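Local coordinates for ABC transporter periplasmic substrate-binding protein (Desulfovibrio alaskensis, PDB 5MY5) that binds tungstate with high selectivity as TupA, probably delivering the oxyanion to the membrane part of an ABC importer in this sulphate-reducing bacterium, at residues P26-A31 with D243-W248; D37-L42 with K266-P271; D44-F49 with L57-V62; K88-A93 with S225-N230; L177-V182 with G188-D193. The protein carries 2 engineered substitutions. All blocks are in the same frame, centred on the assembly; numbering follows the deposited sequence.

Contact 1. Residues P26-A31 with D243-W248; sequences PVLMMA and DKFVNW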
# COMPACT_ATOMS: atom_id res chain seq x y z
N PRO A 26 -16.37 -10.02 22.93
CA PRO A 26 -16.15 -10.56 21.58
C PRO A 26 -14.82 -10.13 20.99
O PRO A 26 -14.41 -8.99 21.13
CB PRO A 26 -17.25 -9.96 20.77
CG PRO A 26 -18.13 -9.18 21.69
CD PRO A 26 -17.50 -9.07 23.00
N VAL A 27 -14.14 -11.06 20.30
CA VAL A 27 -12.87 -10.82 19.70
C VAL A 27 -12.93 -11.19 18.24
O VAL A 27 -13.35 -12.28 17.85
CB VAL A 27 -11.81 -11.68 20.35
CG1 VAL A 27 -10.44 -11.35 19.78
CG2 VAL A 27 -11.75 -11.40 21.89
N LEU A 28 -12.50 -10.25 17.41
CA LEU A 28 -12.42 -10.42 15.98
C LEU A 28 -10.95 -10.55 15.63
O LEU A 28 -10.15 -9.66 15.95
CB LEU A 28 -13.05 -9.18 15.31
CG LEU A 28 -12.94 -9.10 13.73
CD1 LEU A 28 -13.57 -10.26 12.97
CD2 LEU A 28 -13.51 -7.78 13.27
N MET A 29 -10.63 -11.58 14.86
CA MET A 29 -9.24 -11.84 14.47
C MET A 29 -9.03 -11.53 13.00
O MET A 29 -9.73 -12.02 12.16
CB MET A 29 -8.89 -13.33 14.62
CG MET A 29 -9.03 -13.94 16.00
SD MET A 29 -8.27 -13.00 17.34
CE MET A 29 -6.58 -13.38 17.02
N MET A 30 -8.00 -10.76 12.75
CA MET A 30 -7.73 -10.20 11.41
C MET A 30 -6.32 -10.59 10.99
O MET A 30 -5.44 -10.57 11.76
CB MET A 30 -7.84 -8.69 11.42
CG MET A 30 -7.24 -7.96 10.24
SD MET A 30 -7.37 -6.15 10.35
CE MET A 30 -9.07 -5.97 10.09
N ALA A 31 -6.20 -10.82 9.69
CA ALA A 31 -4.93 -10.84 9.07
C ALA A 31 -4.81 -9.67 8.18
O ALA A 31 -5.69 -9.37 7.36
CB ALA A 31 -4.74 -12.10 8.26
N ASP A 243 -18.49 -8.92 9.65
CA ASP A 243 -19.42 -8.03 8.99
C ASP A 243 -19.59 -6.70 9.77
O ASP A 243 -19.74 -5.70 9.14
CB ASP A 243 -20.84 -8.64 8.87
CG ASP A 243 -20.94 -9.76 7.87
OD1 ASP A 243 -19.98 -9.86 7.03
OD2 ASP A 243 -21.96 -10.57 7.97
N LYS A 244 -19.55 -6.75 11.11
CA LYS A 244 -19.64 -5.54 11.92
C LYS A 244 -18.48 -4.61 11.66
O LYS A 244 -18.62 -3.38 11.60
CB LYS A 244 -19.79 -5.89 13.37
CG LYS A 244 -20.03 -4.74 14.33
CD LYS A 244 -21.40 -4.04 14.20
CE LYS A 244 -22.63 -4.97 14.34
NZ LYS A 244 -22.78 -5.59 15.73
N PHE A 245 -17.28 -5.17 11.50
CA PHE A 245 -16.10 -4.37 11.20
C PHE A 245 -16.28 -3.70 9.83
O PHE A 245 -15.86 -2.56 9.68
CB PHE A 245 -14.78 -5.21 11.26
CG PHE A 245 -13.57 -4.45 10.97
CD1 PHE A 245 -13.01 -3.61 11.91
CD2 PHE A 245 -12.97 -4.55 9.76
CE1 PHE A 245 -11.86 -2.88 11.63
CE2 PHE A 245 -11.77 -3.87 9.51
CZ PHE A 245 -11.24 -3.04 10.41
N VAL A 246 -16.71 -4.47 8.82
CA VAL A 246 -16.88 -3.90 7.46
C VAL A 246 -17.88 -2.79 7.53
O VAL A 246 -17.67 -1.72 6.94
CB VAL A 246 -17.31 -4.97 6.45
CG1 VAL A 246 -17.58 -4.45 5.07
CG2 VAL A 246 -16.26 -6.03 6.31
N ASN A 247 -18.93 -3.03 8.28
CA ASN A 247 -19.99 -2.01 8.39
C ASN A 247 -19.44 -0.75 9.01
O ASN A 247 -19.69 0.34 8.55
CB ASN A 247 -21.18 -2.59 9.17
CG ASN A 247 -22.29 -1.61 9.34
OD1 ASN A 247 -22.26 -0.81 10.25
ND2 ASN A 247 -23.30 -1.72 8.48
N TRP A 248 -18.71 -0.89 10.14
CA TRP A 248 -18.08 0.18 10.76
C TRP A 248 -17.10 0.96 9.89
O TRP A 248 -17.14 2.21 9.82
CB TRP A 248 -17.42 -0.31 12.06
CG TRP A 248 -16.79 0.79 12.88
CD1 TRP A 248 -17.44 1.63 13.73
CD2 TRP A 248 -15.42 1.13 12.97
NE1 TRP A 248 -16.57 2.49 14.29
CE2 TRP A 248 -15.30 2.19 13.86
CE3 TRP A 248 -14.23 0.63 12.36
CZ2 TRP A 248 -14.08 2.79 14.15
CZ3 TRP A 248 -13.05 1.17 12.66
CH2 TRP A 248 -12.95 2.26 13.56
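L28 and M30 of the strand both reach for F245 on helix 243-248, and that one phenylalanine supplies nearly the whole helix side of the contact. The tight part has two points. L28 places its CD2 methyl 3.5 Å from CB of F245, at the root of the side chain, while the terminal CE methyl of M30 lies 3.5 Å from CE2 and 3.7 Å from CZ of F245, at the far end of the ring. M30 runs extended from the strand and bends at its last torsion (chi3 -71°), which swings CE round to the ring; each side chain crosses F245 at about a right angle. Both methyls approach the ring obliquely. Here helix 239-250, late in the chain of this periplasmic binding protein fold, packs across the parallel strand 27-33 near the N terminus, and F49 of helix 41-53 meets F245 edge-to-face, closing the same core. The loose side begins directly beyond these three buried residues. V27 and M29 turn to the other side of the strand, where both touch R58, and the K244 chain leads away from the strand. N247, on the outer face of the helix, is exposed to solvent.

Contact 2. Residues D37-L42 with K266-P271; sequences DNTGLL and KALFTP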
# COMPACT_ATOMS: atom_id res chain seq x y z
N ASP A 37 0.36 -2.42 8.89
CA ASP A 37 0.72 -2.24 10.32
C ASP A 37 1.68 -1.06 10.49
O ASP A 37 1.50 -0.22 11.40
CB ASP A 37 1.26 -3.51 10.86
CG ASP A 37 1.52 -3.47 12.38
OD1 ASP A 37 0.56 -3.31 13.16
OD2 ASP A 37 2.67 -3.66 12.76
N ASN A 38 2.68 -0.99 9.65
CA ASN A 38 3.62 0.14 9.69
C ASN A 38 3.03 1.52 9.65
O ASN A 38 3.67 2.42 10.24
CB ASN A 38 4.68 0.03 8.62
CG ASN A 38 5.61 -1.15 8.86
OD1 ASN A 38 5.69 -1.67 9.95
ND2 ASN A 38 6.30 -1.55 7.81
N THR A 39 1.87 1.74 9.02
CA THR A 39 1.27 3.08 8.92
C THR A 39 0.76 3.52 10.29
O THR A 39 0.52 4.71 10.47
CB THR A 39 0.03 3.15 7.97
OG1 THR A 39 -1.05 2.31 8.46
CG2 THR A 39 0.40 2.71 6.52
N GLY A 40 0.44 2.56 11.13
CA GLY A 40 -0.19 2.81 12.43
C GLY A 40 -1.69 3.10 12.41
O GLY A 40 -2.27 3.37 13.47
N LEU A 41 -2.32 3.03 11.23
CA LEU A 41 -3.77 3.28 11.11
C LEU A 41 -4.58 2.40 12.08
O LEU A 41 -5.51 2.94 12.68
CB LEU A 41 -4.23 3.06 9.68
CG LEU A 41 -5.75 3.28 9.45
CD1 LEU A 41 -6.15 4.69 9.64
CD2 LEU A 41 -6.17 2.74 8.07
N LEU A 42 -4.31 1.13 12.15
CA LEU A 42 -5.10 0.22 12.99
C LEU A 42 -4.92 0.51 14.47
O LEU A 42 -5.85 0.33 15.24
CB LEU A 42 -4.73 -1.26 12.73
CG LEU A 42 -5.19 -1.75 11.34
CD1 LEU A 42 -4.64 -3.13 11.10
CD2 LEU A 42 -6.72 -1.74 11.17
N LYS A 266 0.69 14.61 8.08
CA LYS A 266 0.37 14.60 6.67
C LYS A 266 -0.64 13.51 6.32
O LYS A 266 -0.63 12.41 6.89
CB LYS A 266 1.68 14.38 5.92
CG LYS A 266 2.54 15.65 5.98
CD LYS A 266 3.59 15.82 4.94
CE LYS A 266 4.36 17.10 5.12
NZ LYS A 266 5.25 17.32 3.96
N ALA A 267 -1.44 13.75 5.32
CA ALA A 267 -2.51 12.83 4.89
C ALA A 267 -1.87 11.56 4.25
O ALA A 267 -0.78 11.65 3.64
CB ALA A 267 -3.39 13.47 3.82
N LEU A 268 -2.54 10.41 4.45
CA LEU A 268 -2.03 9.16 3.90
C LEU A 268 -3.08 8.37 3.17
O LEU A 268 -2.79 7.78 2.09
CB LEU A 268 -1.34 8.41 5.04
CG LEU A 268 -0.45 7.22 4.79
CD1 LEU A 268 0.84 7.71 4.17
CD2 LEU A 268 -0.15 6.56 6.09
N PHE A 269 -4.30 8.29 3.70
CA PHE A 269 -5.38 7.50 3.09
C PHE A 269 -6.51 8.34 2.55
O PHE A 269 -6.91 9.28 3.26
CB PHE A 269 -5.93 6.57 4.15
CG PHE A 269 -4.97 5.55 4.67
CD1 PHE A 269 -4.72 4.31 3.98
CD2 PHE A 269 -4.28 5.77 5.84
CE1 PHE A 269 -3.86 3.35 4.53
CE2 PHE A 269 -3.48 4.82 6.36
CZ PHE A 269 -3.20 3.67 5.70
N THR A 270 -7.06 8.03 1.38
CA THR A 270 -8.23 8.59 0.83
C THR A 270 -9.34 7.51 1.05
O THR A 270 -9.29 6.46 0.43
CB THR A 270 -8.06 8.95 -0.65
OG1 THR A 270 -6.96 9.84 -0.77
CG2 THR A 270 -9.28 9.53 -1.20
N PRO A 271 -10.37 7.80 1.87
CA PRO A 271 -11.54 6.94 1.89
C PRO A 271 -12.29 6.85 0.60
O PRO A 271 -12.40 7.87 -0.08
CB PRO A 271 -12.42 7.57 2.98
CG PRO A 271 -12.01 8.95 3.01
CD PRO A 271 -10.61 9.11 2.50
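T39 and L41, flanking G40 in sequence, meet the F269 ring at its edge and over one face, and T39 also meets L268. The CH-pi contact comes from L41: its CD2 methyl stands over one face of F269, 4.0 Å from the ring centroid and 19° off the normal, shifted toward the rim beside CE2 and CZ. L41 holds its CG anti to the backbone N (chi1 179°), which extends the side chain toward the ring. Further apolar contacts come from both residues. CB of L41 lies 3.8 Å from CE2 of F269, and T39 adds its CG2 methyl, 3.8 Å from CZ of F269 and 3.9 Å from CD2 of L268, filling the angle between these two side chains. The polar bonds stay on the helix side of the contact. OG1 of T39 lies at the edge of the F269 ring, near its plane, 3.8 Å from CZ, but its bonds are to the main chain: it accepts from N of L41 at 3.1 Å and 168°, an ST turn, and is also hydrogen-bonded to O of T36. G40, with positive phi, sits at the break between helices 34-39 and 41-53, and M103 of strand 100-112 touches both L41 and F269. The chemistry implies a division of labour: the hydroxyl is spent on the turn between the helices, while between the two segments the grip is one of apolar and CH-pi contact.

Contact 3. Residues D44-F49 with L57-V62; sequences DLAPQF and LRWTAV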
# COMPACT_ATOMS: atom_id res chain seq x y z
N ASP A 44 -4.80 3.46 15.69
CA ASP A 44 -5.82 4.50 15.88
C ASP A 44 -7.22 4.01 15.79
O ASP A 44 -8.10 4.40 16.58
CB ASP A 44 -5.63 5.60 14.82
CG ASP A 44 -5.07 6.86 15.36
OD1 ASP A 44 -4.01 6.79 16.04
OD2 ASP A 44 -5.70 7.90 15.06
N LEU A 45 -7.52 3.15 14.79
CA LEU A 45 -8.88 2.71 14.53
C LEU A 45 -9.37 1.72 15.54
O LEU A 45 -10.59 1.72 15.88
CB LEU A 45 -9.00 2.09 13.11
CG LEU A 45 -8.88 3.08 11.99
CD1 LEU A 45 -9.05 2.31 10.66
CD2 LEU A 45 -9.85 4.29 12.03
N ALA A 46 -8.52 0.80 15.94
CA ALA A 46 -8.98 -0.34 16.75
C ALA A 46 -9.67 0.09 18.10
O ALA A 46 -10.76 -0.37 18.40
CB ALA A 46 -7.91 -1.36 16.98
N PRO A 47 -9.11 1.07 18.85
CA PRO A 47 -9.84 1.45 20.08
C PRO A 47 -11.16 2.14 19.77
O PRO A 47 -12.15 1.97 20.49
CB PRO A 47 -8.90 2.46 20.78
CG PRO A 47 -7.59 2.30 20.14
CD PRO A 47 -7.76 1.63 18.80
N GLN A 48 -11.23 2.86 18.65
CA GLN A 48 -12.51 3.48 18.27
C GLN A 48 -13.58 2.42 17.86
O GLN A 48 -14.78 2.51 18.20
CB GLN A 48 -12.34 4.49 17.13
CG GLN A 48 -11.23 5.54 17.39
CD GLN A 48 -11.01 6.65 16.33
OE1 GLN A 48 -11.84 7.55 16.17
NE2 GLN A 48 -9.81 6.65 15.70
N PHE A 49 -13.15 1.42 17.10
CA PHE A 49 -14.02 0.30 16.75
C PHE A 49 -14.53 -0.36 18.03
O PHE A 49 -15.74 -0.69 18.13
CB PHE A 49 -13.21 -0.74 15.89
CG PHE A 49 -13.97 -2.01 15.55
CD1 PHE A 49 -15.12 -2.00 14.90
CD2 PHE A 49 -13.47 -3.28 16.01
CE1 PHE A 49 -15.82 -3.16 14.60
CE2 PHE A 49 -14.15 -4.43 15.68
CZ PHE A 49 -15.32 -4.37 14.95
N LEU A 57 -10.57 -5.92 18.42
CA LEU A 57 -9.89 -6.31 17.15
C LEU A 57 -8.46 -6.65 17.46
O LEU A 57 -7.72 -5.84 17.98
CB LEU A 57 -9.92 -5.17 16.14
CG LEU A 57 -9.21 -5.39 14.81
CD1 LEU A 57 -9.92 -6.43 13.93
CD2 LEU A 57 -9.01 -4.08 14.01
N ARG A 58 -8.06 -7.86 17.05
CA ARG A 58 -6.69 -8.34 17.16
C ARG A 58 -6.22 -8.58 15.75
O ARG A 58 -6.93 -9.17 14.95
CB ARG A 58 -6.56 -9.57 18.02
CG ARG A 58 -6.87 -9.36 19.48
CD ARG A 58 -6.74 -10.67 20.23
NE ARG A 58 -7.32 -10.59 21.58
CZ ARG A 58 -7.64 -11.67 22.29
NH1 ARG A 58 -7.43 -12.91 21.83
NH2 ARG A 58 -8.24 -11.51 23.47
N TRP A 59 -5.00 -8.20 15.45
CA TRP A 59 -4.53 -8.42 14.09
C TRP A 59 -3.12 -8.98 14.09
O TRP A 59 -2.38 -8.73 14.98
CB TRP A 59 -4.62 -7.19 13.20
CG TRP A 59 -3.81 -6.02 13.56
CD1 TRP A 59 -2.59 -5.66 13.05
CD2 TRP A 59 -4.17 -5.03 14.51
NE1 TRP A 59 -2.18 -4.49 13.63
CE2 TRP A 59 -3.12 -4.08 14.53
CE3 TRP A 59 -5.31 -4.81 15.31
CZ2 TRP A 59 -3.13 -2.97 15.40
CZ3 TRP A 59 -5.32 -3.71 16.18
CH2 TRP A 59 -4.25 -2.78 16.18
N THR A 60 -2.79 -9.74 13.07
CA THR A 60 -1.44 -10.14 12.81
C THR A 60 -1.09 -9.61 11.45
O THR A 60 -1.91 -9.74 10.47
CB THR A 60 -1.41 -11.66 12.79
OG1 THR A 60 -1.66 -12.08 14.16
CG2 THR A 60 -0.07 -12.20 12.41
N ALA A 61 0.12 -9.04 11.37
CA ALA A 61 0.64 -8.41 10.17
C ALA A 61 1.75 -9.21 9.54
O ALA A 61 2.80 -9.48 10.19
CB ALA A 61 1.12 -7.00 10.52
N VAL A 62 1.53 -9.62 8.30
CA VAL A 62 2.42 -10.56 7.56
C VAL A 62 2.48 -10.13 6.14
O VAL A 62 1.86 -9.13 5.79
CB VAL A 62 1.88 -11.99 7.71
CG1 VAL A 62 2.05 -12.47 9.13
CG2 VAL A 62 0.42 -12.17 7.29
O HOH W 1 -9.87 -3.34 19.37
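The W59 indole takes the A46 methyl obliquely on its six-membered ring, with CB of A46 3.6 Å from CZ3 and 4.0 Å from CH2 of W59; the F49 ring, also obliquely, meets the L57 side chain, CD2 of F49 lying 4.0 Å from CB of L57. W59 carries its CG between backbone N and carbonyl carbon (chi1 63°), which lays the indole back toward the helix, and NE1 is held by OD1 of D37. L57 crosses F49 at about a right angle and sends CD2 to within 4.2 Å of CB of A46, so the small alanine, at the closest backbone approach, meets both strand side chains. A water joins the main chains beside this apolar patch: it accepts from N of L57 at 2.8 Å and donates, weakly, to O of A46. On the far side of the helix NE2 of Q48 bonds O of D44 from well above the carbonyl plane. Helix 44-49 and strand 57-62 run nearly antiparallel, at 153°, the local return of a beta-alpha-beta unit in which strands 27-33 and 56-62 lie parallel in the sheet. L28 of strand 27-33 touches L57, while F245 and W248 of helix 239-250 close on F49.

Contact 4. Residues K88-A93 with S225-N230; sequences KAFVDA and SAIPVN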
# COMPACT_ATOMS: atom_id res chain seq x y z
N LYS A 88 -9.31 -11.24 -5.52
CA LYS A 88 -10.34 -11.85 -6.41
C LYS A 88 -10.22 -13.40 -6.47
O LYS A 88 -11.20 -14.15 -6.35
CB LYS A 88 -10.34 -11.23 -7.79
CG LYS A 88 -10.80 -9.82 -7.85
CD LYS A 88 -10.43 -9.23 -9.19
CE LYS A 88 -10.90 -7.80 -9.30
NZ LYS A 88 -10.06 -7.09 -10.30
N ALA A 89 -8.98 -13.88 -6.57
CA ALA A 89 -8.74 -15.33 -6.47
C ALA A 89 -9.15 -15.96 -5.17
O ALA A 89 -9.75 -17.06 -5.15
CB ALA A 89 -7.30 -15.66 -6.75
N PHE A 90 -8.98 -15.21 -4.04
CA PHE A 90 -9.40 -15.70 -2.75
C PHE A 90 -10.91 -15.87 -2.64
O PHE A 90 -11.43 -16.81 -2.11
CB PHE A 90 -8.83 -14.73 -1.67
CG PHE A 90 -9.05 -15.15 -0.26
CD1 PHE A 90 -8.17 -15.96 0.43
CD2 PHE A 90 -10.17 -14.62 0.46
CE1 PHE A 90 -8.38 -16.28 1.74
CE2 PHE A 90 -10.36 -14.95 1.76
CZ PHE A 90 -9.49 -15.75 2.40
N VAL A 91 -11.60 -14.86 -3.14
CA VAL A 91 -13.07 -14.87 -3.14
C VAL A 91 -13.54 -16.02 -4.10
O VAL A 91 -14.45 -16.78 -3.77
CB VAL A 91 -13.62 -13.48 -3.52
CG1 VAL A 91 -15.11 -13.50 -3.76
CG2 VAL A 91 -13.32 -12.49 -2.37
N ASP A 92 -12.90 -16.09 -5.27
CA ASP A 92 -13.29 -17.15 -6.29
C ASP A 92 -13.08 -18.56 -5.76
O ASP A 92 -13.87 -19.47 -6.06
CB ASP A 92 -12.53 -16.96 -7.59
CG ASP A 92 -12.96 -15.72 -8.34
OD1 ASP A 92 -13.99 -15.18 -7.94
OD2 ASP A 92 -12.20 -15.28 -9.27
N ALA A 93 -12.06 -18.77 -4.96
CA ALA A 93 -11.82 -20.03 -4.28
C ALA A 93 -12.86 -20.44 -3.29
O ALA A 93 -12.87 -21.61 -2.84
CB ALA A 93 -10.45 -19.99 -3.60
N SER A 225 -9.07 -3.38 0.63
CA SER A 225 -10.38 -4.00 0.81
C SER A 225 -10.40 -4.86 2.06
O SER A 225 -9.38 -5.45 2.43
CB SER A 225 -10.72 -4.84 -0.38
OG SER A 225 -10.70 -4.01 -1.53
N ALA A 226 -11.60 -4.97 2.64
CA ALA A 226 -11.83 -5.97 3.67
C ALA A 226 -12.52 -7.15 3.07
O ALA A 226 -13.38 -6.98 2.14
CB ALA A 226 -12.67 -5.40 4.82
N ILE A 227 -12.17 -8.34 3.54
CA ILE A 227 -12.82 -9.58 3.04
C ILE A 227 -13.07 -10.49 4.21
O ILE A 227 -12.16 -11.09 4.79
CB ILE A 227 -11.83 -10.33 2.08
CG1 ILE A 227 -11.38 -9.42 0.94
CG2 ILE A 227 -12.55 -11.53 1.51
CD1 ILE A 227 -10.17 -9.94 0.14
N PRO A 228 -14.36 -10.65 4.59
CA PRO A 228 -14.76 -11.67 5.56
C PRO A 228 -14.38 -13.08 5.05
O PRO A 228 -14.65 -13.36 3.88
CB PRO A 228 -16.27 -11.48 5.68
CG PRO A 228 -16.50 -10.03 5.33
CD PRO A 228 -15.49 -9.82 4.17
N VAL A 229 -13.86 -13.86 5.93
CA VAL A 229 -13.57 -15.31 5.60
C VAL A 229 -14.95 -15.98 5.52
O VAL A 229 -15.85 -15.71 6.25
CB VAL A 229 -12.65 -15.88 6.63
CG1 VAL A 229 -12.49 -17.43 6.51
CG2 VAL A 229 -11.28 -15.27 6.55
N ASN A 230 -15.11 -16.86 4.54
CA ASN A 230 -16.41 -17.46 4.19
C ASN A 230 -16.74 -18.63 5.11
O ASN A 230 -15.97 -19.56 5.22
CB ASN A 230 -16.35 -17.94 2.74
CG ASN A 230 -17.70 -18.23 2.21
OD1 ASN A 230 -18.60 -18.64 2.91
ND2 ASN A 230 -17.85 -18.02 0.91
O HOH W 2 -16.80 -17.19 -2.08
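Helix 84-92 packs on one side of strand 221-228, a late strand of the sheet in the domain that also holds the N terminus, and the contact is centred on I227. The CG2 methyl of I227 does all the close touching. It lies 4.0 Å from CD2 and 4.1 Å from CE2 of F90, meeting that long side of the ring obliquely, and 4.1 Å from CG2 of V91, so that two consecutive helix residues straddle one branch. The torsion of I227 (chi1 -56°) puts CG2 anti to the backbone N and leaves CG1 beside that nitrogen; F90 in turn stretches away from its helix with CG anti to N (chi1 -174°), bringing the ring across the gap between helix and strand. Such a helix lying on a mixed sheet belongs to the alpha/beta architecture of periplasmic binding proteins. In the sheet, strand 221-228 pairs antiparallel with strand 78-81, I227 bonding the backbone of L79, and A226 and P228 face the opposite way, toward V246 and A242 of helix 239-250. Past the end of the strand the contact turns polar: a water donates to O of V91 at 2.9 Å and accepts a weak bond from ND2 of N230 at 3.3 Å. OD1 of N230 accepts from N of A232, which fixes the amide from its other end.

Contact 5. Residues L177-V182 with G188-D193; sequences LRTINV and GYTMTD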
# COMPACT_ATOMS: atom_id res chain seq x y z
N LEU A 177 13.56 2.35 2.76
CA LEU A 177 14.43 3.43 3.17
C LEU A 177 15.81 3.35 2.58
O LEU A 177 16.38 4.34 2.06
CB LEU A 177 14.49 3.47 4.73
CG LEU A 177 13.31 4.12 5.42
CD1 LEU A 177 13.47 3.90 6.93
CD2 LEU A 177 13.22 5.63 5.08
N ARG A 178 16.37 2.17 2.51
CA ARG A 178 17.67 1.98 1.92
C ARG A 178 17.65 2.40 0.40
O ARG A 178 18.61 2.97 -0.12
CB ARG A 178 18.14 0.58 2.02
CG ARG A 178 18.60 0.14 3.43
CD ARG A 178 19.86 0.88 3.87
NE ARG A 178 20.40 0.20 5.04
CZ ARG A 178 21.52 0.49 5.72
NH1 ARG A 178 22.23 1.55 5.42
NH2 ARG A 178 21.88 -0.29 6.73
N THR A 179 16.60 2.05 -0.25
CA THR A 179 16.50 2.28 -1.69
C THR A 179 16.37 3.75 -1.91
O THR A 179 16.96 4.29 -2.87
CB THR A 179 15.31 1.48 -2.21
OG1 THR A 179 15.59 0.07 -2.07
CG2 THR A 179 14.93 1.79 -3.65
N ILE A 180 15.60 4.45 -1.07
CA ILE A 180 15.53 5.91 -1.14
C ILE A 180 16.91 6.49 -1.00
O ILE A 180 17.29 7.42 -1.76
CB ILE A 180 14.59 6.45 -0.09
CG1 ILE A 180 13.16 6.22 -0.50
CG2 ILE A 180 14.82 7.97 0.09
CD1 ILE A 180 12.12 6.57 0.59
N ASN A 181 17.66 6.06 0.01
CA ASN A 181 19.04 6.50 0.23
C ASN A 181 19.99 6.25 -0.92
O ASN A 181 20.74 7.15 -1.27
CB ASN A 181 19.55 6.07 1.59
CG ASN A 181 18.90 6.94 2.71
OD1 ASN A 181 19.18 8.13 2.77
ND2 ASN A 181 17.95 6.43 3.39
N VAL A 182 19.83 5.13 -1.64
CA VAL A 182 20.61 4.97 -2.85
C VAL A 182 20.23 5.95 -3.95
O VAL A 182 21.12 6.57 -4.58
CB VAL A 182 20.50 3.54 -3.38
CG1 VAL A 182 21.16 3.45 -4.76
CG2 VAL A 182 21.08 2.56 -2.36
N GLY A 188 19.20 10.06 -8.35
CA GLY A 188 18.32 9.23 -9.10
C GLY A 188 16.89 9.39 -8.72
O GLY A 188 16.58 10.13 -7.76
N TYR A 189 16.03 8.81 -9.53
CA TYR A 189 14.60 8.73 -9.32
C TYR A 189 14.27 7.40 -8.65
O TYR A 189 14.94 6.41 -8.89
CB TYR A 189 13.88 8.84 -10.63
CG TYR A 189 14.04 10.23 -11.27
CD1 TYR A 189 15.15 10.53 -12.00
CD2 TYR A 189 13.10 11.18 -11.07
CE1 TYR A 189 15.32 11.77 -12.55
CE2 TYR A 189 13.24 12.44 -11.69
CZ TYR A 189 14.39 12.73 -12.33
OH TYR A 189 14.48 13.99 -13.00
N THR A 190 13.16 7.33 -7.92
CA THR A 190 12.72 6.03 -7.36
C THR A 190 11.20 6.14 -7.11
O THR A 190 10.66 7.23 -6.85
CB THR A 190 13.53 5.62 -6.15
OG1 THR A 190 13.22 4.24 -5.84
CG2 THR A 190 13.22 6.41 -4.94
N MET A 191 10.53 5.00 -7.11
CA MET A 191 9.12 4.91 -6.70
C MET A 191 9.13 4.43 -5.22
O MET A 191 9.80 3.43 -4.88
CB MET A 191 8.32 3.96 -7.58
CG MET A 191 6.84 3.95 -7.28
SD MET A 191 5.99 2.41 -7.62
CE MET A 191 6.57 1.45 -6.22
N THR A 192 8.31 5.14 -4.42
CA THR A 192 8.14 4.81 -2.97
C THR A 192 6.74 4.90 -2.57
O THR A 192 5.95 5.57 -3.18
CB THR A 192 8.99 5.73 -2.11
OG1 THR A 192 8.91 5.37 -0.72
CG2 THR A 192 8.66 7.14 -2.27
N ASP A 193 6.37 4.12 -1.52
CA ASP A 193 5.05 4.43 -0.91
C ASP A 193 5.23 5.86 -0.27
O ASP A 193 6.29 6.20 0.19
CB ASP A 193 4.68 3.38 0.18
CG ASP A 193 5.71 3.31 1.23
OD1 ASP A 193 6.90 2.93 1.04
OD2 ASP A 193 5.35 3.72 2.35
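OG1 of T179 is gripped by two groups, O of G175 and OG1 of T172, while the CG2 methyl of the same residue meets T190 across the contact, 3.7 Å from OG1 of T190. This is a helix-to-strand return of the second lobe of the binding protein: helix 177-182 runs nearly antiparallel to strand 189-193, at 160°, a short connection joining the two. With its hydroxyl bonded to residues that precede the helix, T179 has CG2 left to face the strand; chi1 at -67° stands the hydroxyl beside the backbone N and puts CG2 anti to it. OG1 of T190 is itself hydrogen-bonded to O of V139 in the neighbouring strand 138-140. I180 points its first bond past the strand, but the extended chain carries CD1 inward to 3.7 Å from OG1 of T192, the two side chains crossing at about a right angle. The I180 stem is farther off, CG1 lying 4.4 Å from CG2 of T190. The four touching residues are buried, and both threonine hydroxyls of the strand are satisfied within the structure even though methyl groups face them. T196 and Y200 of helix 194-203 also pack on I180. T192 spends its proton on the next residue: OG1 donates to O of D193 at 2.9 Å, tilted 25° from the carbonyl plane.

How the contacts relate
From the N terminus, strand 27-33 opens contact 1, helices 34-39 and 41-53 open contact 2, and helix 41-53 with strand 56-62 soon closes contact 3, a short local loop. Contact 4 opens at helix 84-92 and closes at strand 221-228; contact 5 is a second local closure inside it. Helix 239-250 then closes contact 1, around contacts 3, 4 and 5, and the last strand closes contact 2, which encloses the same three and crosses contact 1. The strands of contacts 1 and 3, 27-33 and 56-62, are neighbours in the sheet; contact 5 lies about 35 Å from contact 1, centre to centre, across the chain's centre, though all five reach one sheet.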